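Local coordinates for glycerate dehydrogenase related protein (Thermoplasma acidophilum, PDB 3GVX) that probably reduces 2-oxoacids such as glyoxylate or hydroxypyruvate with a nicotinamide cofactor, as a member of the D-isomer specific 2-hydroxyacid dehydrogenase family, at residues Asp22-His27 and Asn275-Phe280; Val3-Pro8 and Leu271-Val276. All coordinates share one frame; numbering follows the deposited sequence.

Interaction 1: residues Asp22-His27 and Asn275-Phe280; sequences DGFDLH and NVRNFF
The ring of F24 reaches across to R277 and F280 at the end of a helix. From CB the side chain starts toward the helix: chi1 of -68° sets CG opposite the carbonyl carbon. The near half of the ring is too far from the helix to touch it, so the contact falls to the far half, CE1, CZ and CE2. CE1 stands over one face of the R277 guanidinium, a looser approach at 4.4 Å from R277 CZ. At the tip, F24 CZ is in van der Waals contact with R277 CA at 4.1 Å, approached obliquely. CE2 makes a similar contact with F280 CB at 4.2 Å; here the methylene lies beside the ring edge, near its plane. F24 CE2 also comes obliquely to the F280 ring, the two side chains crossing at a slant, and F279 CD2 lies 3.6 Å above the F280 ring plane, over its centre.

R277 bends at chi2 and chi3 (135° and -97°), which brings its guanidinium back beside the loop. Its NH1 lies 4.0 Å from D22 O and 4.4 Å from D22 OD2, too long for a salt bridge, so any attraction to that carboxylate is probably a diffuse one. The firm polar partner is E281, salt-bridged to NH2, while V20 O receives a weak hydrogen bond from NH1. None of the four touching residues is buried. The contact lies at the surface, where the turn leading into strand 26-28 meets the C-terminal end of helix 266-279; F24 also touches V3 of strand 3-5, and F280 rests on M52 of strand 52-55.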
loop_
_atom_site.group_PDB
_atom_site.type_symbol
_atom_site.label_atom_id
_atom_site.label_comp_id
_atom_site.label_asym_id
_atom_site.label_seq_id
_atom_site.Cartn_x
_atom_site.Cartn_y
_atom_site.Cartn_z
ATOM N N ASP B 22 1.050 25.670 16.696
ATOM C CA ASP B 22 2.090 26.485 17.302
ATOM C C ASP B 22 2.147 27.770 16.479
ATOM O O ASP B 22 2.431 27.757 15.283
ATOM C CB ASP B 22 3.421 25.704 17.315
ATOM C CG ASP B 22 4.468 26.266 16.372
ATOM O OD1 ASP B 22 5.349 27.021 16.831
ATOM O OD2 ASP B 22 4.413 25.950 15.167
ATOM N N GLY B 23 1.822 28.879 17.130
ATOM C CA GLY B 23 1.783 30.165 16.457
ATOM C C GLY B 23 0.373 30.744 16.480
ATOM O O GLY B 23 0.065 31.725 15.805
ATOM N N PHE B 24 -0.491 30.093 17.254
ATOM C CA PHE B 24 -1.870 30.513 17.457
ATOM C C PHE B 24 -2.012 30.502 18.949
ATOM O O PHE B 24 -1.435 29.653 19.623
ATOM C CB PHE B 24 -2.899 29.509 16.913
ATOM C CG PHE B 24 -2.930 29.394 15.426
ATOM C CD1 PHE B 24 -1.824 28.921 14.742
ATOM C CD2 PHE B 24 -4.082 29.717 14.700
ATOM C CE1 PHE B 24 -1.852 28.769 13.372
ATOM C CE2 PHE B 24 -4.121 29.561 13.313
ATOM C CZ PHE B 24 -3.002 29.089 12.653
ATOM N N ASP B 25 -2.772 31.444 19.472
ATOM C CA ASP B 25 -3.012 31.462 20.888
ATOM C C ASP B 25 -4.157 30.505 21.090
ATOM O O ASP B 25 -5.149 30.545 20.363
ATOM C CB ASP B 25 -3.385 32.860 21.346
ATOM C CG ASP B 25 -2.328 33.878 20.981
ATOM O OD1 ASP B 25 -2.562 34.671 20.053
ATOM O OD2 ASP B 25 -1.249 33.877 21.605
ATOM N N LEU B 26 -4.005 29.628 22.066
ATOM C CA LEU B 26 -5.029 28.646 22.355
ATOM C C LEU B 26 -5.732 28.905 23.654
ATOM O O LEU B 26 -5.150 29.393 24.625
ATOM C CB LEU B 26 -4.421 27.250 22.401
ATOM C CG LEU B 26 -3.670 26.973 21.112
ATOM C CD1 LEU B 26 -2.467 26.084 21.416
ATOM C CD2 LEU B 26 -4.643 26.405 20.070
ATOM N N HIS B 27 -7.009 28.577 23.650
ATOM C CA HIS B 27 -7.812 28.727 24.824
ATOM C C HIS B 27 -8.545 27.439 25.010
ATOM O O HIS B 27 -8.971 26.787 24.053
ATOM C CB HIS B 27 -8.765 29.891 24.662
ATOM C CG HIS B 27 -8.073 31.192 24.450
ATOM N ND1 HIS B 27 -7.774 32.060 25.473
ATOM C CD2 HIS B 27 -7.547 31.739 23.329
ATOM C CE1 HIS B 27 -7.097 33.089 24.994
ATOM N NE2 HIS B 27 -6.947 32.917 23.695
ATOM N N ASN B 275 -6.801 21.035 10.031
ATOM C CA ASN B 275 -7.660 21.756 9.113
ATOM C C ASN B 275 -7.819 23.194 9.560
ATOM O O ASN B 275 -8.012 24.075 8.740
ATOM C CB ASN B 275 -9.047 21.128 8.990
ATOM C CG ASN B 275 -9.811 21.677 7.799
ATOM O OD1 ASN B 275 -10.945 22.147 7.924
ATOM N ND2 ASN B 275 -9.184 21.618 6.628
ATOM N N VAL B 276 -7.754 23.426 10.866
ATOM C CA VAL B 276 -7.873 24.776 11.407
ATOM C C VAL B 276 -6.698 25.631 10.957
ATOM O O VAL B 276 -6.854 26.772 10.538
ATOM C CB VAL B 276 -7.924 24.753 12.948
ATOM C CG1 VAL B 276 -7.628 26.150 13.500
ATOM C CG2 VAL B 276 -9.290 24.243 13.421
ATOM N N ARG B 277 -5.519 25.046 11.055
ATOM C CA ARG B 277 -4.295 25.695 10.653
ATOM C C ARG B 277 -4.297 25.961 9.150
ATOM O O ARG B 277 -3.910 27.032 8.698
ATOM C CB ARG B 277 -3.123 24.814 11.099
ATOM C CG ARG B 277 -2.112 24.457 10.058
ATOM C CD ARG B 277 -0.747 24.639 10.670
ATOM N NE ARG B 277 -0.175 25.937 10.326
ATOM C CZ ARG B 277 0.898 26.465 10.904
ATOM N NH1 ARG B 277 1.516 25.809 11.878
ATOM N NH2 ARG B 277 1.376 27.628 10.479
ATOM N N ASN B 278 -4.771 24.986 8.386
ATOM C CA ASN B 278 -4.841 25.108 6.936
ATOM C C ASN B 278 -5.875 26.120 6.513
ATOM O O ASN B 278 -5.695 26.848 5.546
ATOM C CB ASN B 278 -5.175 23.768 6.308
ATOM C CG ASN B 278 -4.032 22.806 6.390
ATOM O OD1 ASN B 278 -4.174 21.622 6.074
ATOM N ND2 ASN B 278 -2.878 23.304 6.809
ATOM N N PHE B 279 -6.968 26.160 7.254
ATOM C CA PHE B 279 -8.019 27.098 6.959
ATOM C C PHE B 279 -7.484 28.507 7.050
ATOM O O PHE B 279 -7.819 29.348 6.230
ATOM C CB PHE B 279 -9.185 26.940 7.928
ATOM C CG PHE B 279 -10.311 27.892 7.663
ATOM C CD1 PHE B 279 -11.303 27.586 6.744
ATOM C CD2 PHE B 279 -10.362 29.117 8.308
ATOM C CE1 PHE B 279 -12.323 28.491 6.478
ATOM C CE2 PHE B 279 -11.374 30.021 8.045
ATOM C CZ PHE B 279 -12.354 29.712 7.133
ATOM N N PHE B 280 -6.642 28.767 8.039
ATOM C CA PHE B 280 -6.126 30.106 8.183
ATOM C C PHE B 280 -4.948 30.513 7.314
ATOM O O PHE B 280 -4.554 31.671 7.329
ATOM C CB PHE B 280 -5.917 30.437 9.666
ATOM C CG PHE B 280 -7.210 30.720 10.376
ATOM C CD1 PHE B 280 -7.814 29.761 11.180
ATOM C CD2 PHE B 280 -7.904 31.900 10.119
ATOM C CE1 PHE B 280 -9.089 29.964 11.707
ATOM C CE2 PHE B 280 -9.177 32.111 10.647
ATOM C CZ PHE B 280 -9.771 31.136 11.441
#

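Interaction 2: residues Val3-Pro8 and Leu271-Val276; sequences VYVNFP and LAFENV
V5 and F273 meet at about a right angle, the methyl CG2 of the valine 4.0 Å from CE1 of the ring. The approach is oblique to the ring. V5 splits its two methyls between two phenylalanines: with chi1 at 179°, CG1 lies opposite the backbone N and 3.5 Å above the plane of the F7 ring, over its centre, while CG2 is the branch left to face the helix. F273 leaves the helix to one side, and it is the far part of its ring that gains the strand.

A second apolar pair lies two residues before V5 and three residues after F273, where V3 CG2 meets V276 CG1 at 4.2 Å, methyl against methyl. All four residues are buried, and the evidence is of dispersion contact alone, with 142 Å² hidden between the segments. V3 and V5 both point toward the helix, as expected for i and i+2 on one face of a strand.

Beyond these two pairs, F273 also touches V13, A17 and V20 of helix 11-20 and V39 of strand 37-40. Helix 266-279 thus lies beside helix 11-20 on the face of the parallel sheet presented by V3 and V5.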
loop_
_atom_site.group_PDB
_atom_site.type_symbol
_atom_site.label_atom_id
_atom_site.label_comp_id
_atom_site.label_asym_id
_atom_site.label_seq_id
_atom_site.Cartn_x
_atom_site.Cartn_y
_atom_site.Cartn_z
ATOM N N VAL B 3 -7.829 30.401 19.082
ATOM C CA VAL B 3 -8.574 29.191 18.826
ATOM C C VAL B 3 -9.139 28.825 20.177
ATOM O O VAL B 3 -8.464 28.923 21.198
ATOM C CB VAL B 3 -7.690 28.013 18.356
ATOM C CG1 VAL B 3 -8.548 26.736 18.259
ATOM C CG2 VAL B 3 -7.016 28.338 17.041
ATOM N N TYR B 4 -10.389 28.413 20.186
ATOM C CA TYR B 4 -10.987 28.025 21.429
ATOM C C TYR B 4 -11.545 26.636 21.275
ATOM O O TYR B 4 -12.373 26.373 20.396
ATOM C CB TYR B 4 -12.072 29.015 21.839
ATOM C CG TYR B 4 -12.790 28.601 23.091
ATOM C CD1 TYR B 4 -12.119 28.469 24.307
ATOM C CD2 TYR B 4 -14.145 28.327 23.062
ATOM C CE1 TYR B 4 -12.792 28.052 25.464
ATOM C CE2 TYR B 4 -14.827 27.907 24.200
ATOM C CZ TYR B 4 -14.155 27.782 25.403
ATOM O OH TYR B 4 -14.853 27.399 26.525
ATOM N N VAL B 5 -11.046 25.740 22.120
ATOM C CA VAL B 5 -11.465 24.356 22.121
ATOM C C VAL B 5 -12.570 24.262 23.143
ATOM O O VAL B 5 -12.347 24.281 24.353
ATOM C CB VAL B 5 -10.296 23.418 22.463
ATOM C CG1 VAL B 5 -10.782 21.964 22.487
ATOM C CG2 VAL B 5 -9.175 23.606 21.439
ATOM N N ASN B 6 -13.777 24.175 22.603
ATOM C CA ASN B 6 -14.987 24.151 23.392
ATOM C C ASN B 6 -15.405 22.822 23.984
ATOM O O ASN B 6 -16.576 22.443 23.956
ATOM C CB ASN B 6 -16.139 24.742 22.585
ATOM C CG ASN B 6 -17.339 25.028 23.441
ATOM O OD1 ASN B 6 -17.205 25.433 24.598
ATOM N ND2 ASN B 6 -18.524 24.839 22.881
ATOM N N PHE B 7 -14.429 22.113 24.520
ATOM C CA PHE B 7 -14.691 20.864 25.186
ATOM C C PHE B 7 -13.488 20.488 26.023
ATOM O O PHE B 7 -12.390 21.003 25.818
ATOM C CB PHE B 7 -15.054 19.740 24.197
ATOM C CG PHE B 7 -14.099 19.572 23.052
ATOM C CD1 PHE B 7 -14.351 20.181 21.822
ATOM C CD2 PHE B 7 -12.954 18.794 23.183
ATOM C CE1 PHE B 7 -13.482 20.018 20.743
ATOM C CE2 PHE B 7 -12.073 18.629 22.108
ATOM C CZ PHE B 7 -12.342 19.245 20.888
ATOM N N PRO B 8 -13.693 19.606 27.007
ATOM C CA PRO B 8 -12.662 19.113 27.921
ATOM C C PRO B 8 -11.631 18.345 27.098
ATOM O O PRO B 8 -11.974 17.441 26.340
ATOM C CB PRO B 8 -13.456 18.213 28.872
ATOM C CG PRO B 8 -14.858 18.788 28.794
ATOM C CD PRO B 8 -14.999 19.022 27.338
ATOM N N LEU B 271 -6.203 15.686 12.741
ATOM C CA LEU B 271 -6.656 16.174 11.439
ATOM C C LEU B 271 -7.574 17.382 11.636
ATOM O O LEU B 271 -7.559 18.316 10.835
ATOM C CB LEU B 271 -7.384 15.060 10.666
ATOM C CG LEU B 271 -6.511 13.865 10.237
ATOM C CD1 LEU B 271 -7.400 12.684 9.854
ATOM C CD2 LEU B 271 -5.582 14.284 9.092
ATOM N N ALA B 272 -8.358 17.360 12.714
ATOM C CA ALA B 272 -9.261 18.466 13.029
ATOM C C ALA B 272 -8.461 19.748 13.248
ATOM O O ALA B 272 -8.745 20.768 12.635
ATOM C CB ALA B 272 -10.111 18.134 14.271
ATOM N N PHE B 273 -7.438 19.696 14.094
ATOM C CA PHE B 273 -6.625 20.892 14.339
ATOM C C PHE B 273 -5.869 21.332 13.107
ATOM O O PHE B 273 -5.695 22.522 12.857
ATOM C CB PHE B 273 -5.610 20.675 15.476
ATOM C CG PHE B 273 -6.232 20.507 16.831
ATOM C CD1 PHE B 273 -7.218 21.365 17.277
ATOM C CD2 PHE B 273 -5.840 19.482 17.661
ATOM C CE1 PHE B 273 -7.803 21.196 18.520
ATOM C CE2 PHE B 273 -6.421 19.318 18.899
ATOM C CZ PHE B 273 -7.405 20.176 19.322
ATOM N N GLU B 274 -5.407 20.357 12.342
ATOM C CA GLU B 274 -4.676 20.648 11.131
ATOM C C GLU B 274 -5.534 21.408 10.147
ATOM O O GLU B 274 -5.061 22.348 9.517
ATOM C CB GLU B 274 -4.129 19.363 10.510
ATOM C CG GLU B 274 -2.911 18.862 11.258
ATOM C CD GLU B 274 -2.301 17.588 10.678
ATOM O OE1 GLU B 274 -3.021 16.798 10.039
ATOM O OE2 GLU B 274 -1.091 17.366 10.874
ATOM N N ASN B 275 -6.801 21.035 10.031
ATOM C CA ASN B 275 -7.660 21.756 9.113
ATOM C C ASN B 275 -7.819 23.194 9.560
ATOM O O ASN B 275 -8.012 24.075 8.740
ATOM C CB ASN B 275 -9.047 21.128 8.990
ATOM C CG ASN B 275 -9.811 21.677 7.799
ATOM O OD1 ASN B 275 -10.945 22.147 7.924
ATOM N ND2 ASN B 275 -9.184 21.618 6.628
ATOM N N VAL B 276 -7.754 23.426 10.866
ATOM C CA VAL B 276 -7.873 24.776 11.407
ATOM C C VAL B 276 -6.698 25.631 10.957
ATOM O O VAL B 276 -6.854 26.772 10.538
ATOM C CB VAL B 276 -7.924 24.753 12.948
ATOM C CG1 VAL B 276 -7.628 26.150 13.500
ATOM C CG2 VAL B 276 -9.290 24.243 13.421
#

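In the fold
From the N terminus, the chain passes through V3-P8, helix 11-20 and then D22-H27, a beta-alpha-beta unit whose two strands are neighbours: H27 N lies 2.9 Å from V3 O, a probable hydrogen bond. Some 240 residues later, helix 266-279 returns to both segments. Interaction 2 closes a loop of 262 residues, interaction 1 one of 247; because V3-P8 precedes D22-H27 and L271-V276 begins before N275-F280, the two closures cross. They share N275 and V276, and their centres are about 8 Å apart. Together they tie the C-terminal helix to the five-stranded, flavodoxin-like domain, consistent with this family's fold, in which the chain returns there after the Rossmann-type domain.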